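Local structure of protein ShdD (Sedimentibacter hydroxybenzoicus, 7AE5) at residues C28-C32 with L49-I54. The protein takes part in the anaerobic, non-oxidative decarboxylation and detoxification of phenolic acids as a small zinc-binding subunit, although its precise biochemical role is unknown. Numbering follows the deposited sequence.
Sequences CEKCC and LDDNKI. With ZN (zinc ion), chain Z.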
loop_
_atom_site.group_PDB
_atom_site.type_symbol
_atom_site.label_atom_id
_atom_site.label_comp_id
_atom_site.label_asym_id
_atom_site.label_seq_id
_atom_site.Cartn_x
_atom_site.Cartn_y
_atom_site.Cartn_z
ATOM N N CYS H 28 -38.128 20.118 -33.953
ATOM C CA CYS H 28 -39.136 20.042 -32.908
ATOM C C CYS H 28 -39.191 21.359 -32.145
ATOM O O CYS H 28 -38.154 21.903 -31.755
ATOM C CB CYS H 28 -38.820 18.887 -31.959
ATOM S SG CYS H 28 -39.856 18.813 -30.490
ATOM N N GLU H 29 -40.403 21.875 -31.939
ATOM C CA GLU H 29 -40.566 23.130 -31.218
ATOM C C GLU H 29 -40.568 22.949 -29.706
ATOM O O GLU H 29 -40.562 23.949 -28.981
ATOM C CB GLU H 29 -41.854 23.830 -31.661
ATOM C CG GLU H 29 -41.815 24.338 -33.096
ATOM C CD GLU H 29 -42.689 25.558 -33.313
ATOM O OE1 GLU H 29 -42.501 26.565 -32.596
ATOM O OE2 GLU H 29 -43.563 25.515 -34.205
ATOM N N LYS H 30 -40.568 21.711 -29.215
ATOM C CA LYS H 30 -40.503 21.477 -27.778
ATOM C C LYS H 30 -39.071 21.252 -27.295
ATOM O O LYS H 30 -38.655 21.840 -26.292
ATOM C CB LYS H 30 -41.383 20.284 -27.391
ATOM C CG LYS H 30 -41.884 20.343 -25.956
ATOM C CD LYS H 30 -41.781 18.993 -25.264
ATOM C CE LYS H 30 -42.964 18.103 -25.591
ATOM N NZ LYS H 30 -43.045 16.938 -24.666
ATOM N N CYS H 31 -38.303 20.416 -27.997
ATOM C CA CYS H 31 -36.973 20.027 -27.542
ATOM C C CYS H 31 -35.864 20.387 -28.525
ATOM O O CYS H 31 -34.708 20.003 -28.304
ATOM C CB CYS H 31 -36.937 18.525 -27.242
ATOM S SG CYS H 31 -36.724 17.476 -28.693
ATOM N N CYS H 32 -36.182 21.101 -29.604
ATOM C CA CYS H 32 -35.228 21.646 -30.569
ATOM C C CYS H 32 -34.488 20.581 -31.371
ATOM O O CYS H 32 -33.547 20.919 -32.099
ATOM C CB CYS H 32 -34.199 22.566 -29.899
ATOM S SG CYS H 32 -34.897 23.754 -28.736
ATOM N N LEU H 49 -36.259 12.357 -24.756
ATOM C CA LEU H 49 -36.724 13.346 -23.799
ATOM C C LEU H 49 -38.230 13.224 -23.607
ATOM O O LEU H 49 -38.944 12.671 -24.448
ATOM C CB LEU H 49 -36.369 14.767 -24.254
ATOM C CG LEU H 49 -34.876 15.091 -24.323
ATOM C CD1 LEU H 49 -34.652 16.494 -24.869
ATOM C CD2 LEU H 49 -34.237 14.932 -22.953
ATOM N N ASP H 50 -38.702 13.737 -22.475
ATOM C CA ASP H 50 -40.129 13.865 -22.212
ATOM C C ASP H 50 -40.355 15.204 -21.519
ATOM O O ASP H 50 -39.462 16.054 -21.458
ATOM C CB ASP H 50 -40.659 12.667 -21.405
ATOM C CG ASP H 50 -39.993 12.515 -20.041
ATOM O OD1 ASP H 50 -39.447 13.499 -19.496
ATOM O OD2 ASP H 50 -40.021 11.388 -19.502
ATOM N N ASP H 51 -41.560 15.390 -20.977
ATOM C CA ASP H 51 -41.883 16.651 -20.321
ATOM C C ASP H 51 -41.129 16.805 -19.006
ATOM O O ASP H 51 -40.704 17.912 -18.655
ATOM C CB ASP H 51 -43.391 16.748 -20.092
ATOM C CG ASP H 51 -44.188 16.422 -21.337
ATOM O OD1 ASP H 51 -44.562 17.363 -22.069
ATOM O OD2 ASP H 51 -44.438 15.223 -21.586
ATOM N N ASN H 52 -40.948 15.709 -18.266
ATOM C CA ASN H 52 -40.314 15.807 -16.957
ATOM C C ASN H 52 -38.801 15.959 -17.068
ATOM O O ASN H 52 -38.198 16.719 -16.302
ATOM C CB ASN H 52 -40.668 14.589 -16.104
ATOM C CG ASN H 52 -41.006 14.963 -14.674
ATOM O OD1 ASN H 52 -40.117 15.217 -13.861
ATOM N ND2 ASN H 52 -42.297 15.008 -14.362
ATOM N N LYS H 53 -38.167 15.244 -18.004
ATOM C CA LYS H 53 -36.734 15.429 -18.204
ATOM C C LYS H 53 -36.420 16.824 -18.727
ATOM O O LYS H 53 -35.373 17.388 -18.390
ATOM C CB LYS H 53 -36.176 14.371 -19.159
ATOM C CG LYS H 53 -35.944 13.012 -18.516
ATOM C CD LYS H 53 -36.923 11.967 -19.020
ATOM C CE LYS H 53 -37.008 10.777 -18.075
ATOM N NZ LYS H 53 -37.743 11.112 -16.820
ATOM N N ILE H 54 -37.312 17.398 -19.538
ATOM C CA ILE H 54 -37.097 18.750 -20.046
ATOM C C ILE H 54 -37.281 19.776 -18.936
ATOM O O ILE H 54 -36.484 20.713 -18.798
ATOM C CB ILE H 54 -38.031 19.025 -21.238
ATOM C CG1 ILE H 54 -37.433 18.450 -22.523
ATOM C CG2 ILE H 54 -38.293 20.515 -21.389
ATOM C CD1 ILE H 54 -38.429 18.320 -23.650
HETATM ZN ZN ZN Z . -38.772 16.929 -29.647
#
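Lys-30 and Asp-51 join in a salt bridge, NZ lying 3.0 Å from OD1, while OD2 stays farther off at 3.8 Å; as a hydrogen bond the pairing is weak. The lysine chain runs roughly perpendicular to the aspartate. Its bends at chi2 and chi3 (-83° at the latter) lay Lys-30 CD 3.8 Å from Ile-54 CD1 and carry NZ on to the carboxylate. That same methyl meets Cys-31 CB at 3.9 Å, and Leu-49 CD1 approaches this CB equally closely, so two branched side chains pack on the methylene of a zinc ligand. Shortening Lys-30 to an alanine is likely to strand the Asp-51 carboxylate without its ammonium partner and leave Ile-54 CD1 with Cys-31 CB as its remaining neighbour in residues 28-32. This segment, following strand 24-28 of a three-stranded antiparallel sheet, forms the second CxxC knuckle of a Cys4 site, consistent with a zinc ribbon: Cys-28 SG and Cys-31 SG each lie 2.3 Å from the zinc ion, and Cys-3 and Cys-6 complete the set. Cys-28 SG accepts a nearly straight bond from Cys-31 N (3.3 Å, 164°) and a weak one from Lys-30 N (3.2 Å), which probably steady the sulfur and temper its charge. Across the contact, Asp-50 N-caps the short helix 51-55: the Lys-53 N-H points almost straight at Asp-50 OD1 (2.6 Å, 178°). Farther out, Arg-5 NH2 hydrogen-bonds to Cys-31 O, and Leu-49 packs on Val-272 of the phenolic acid decarboxylase chain.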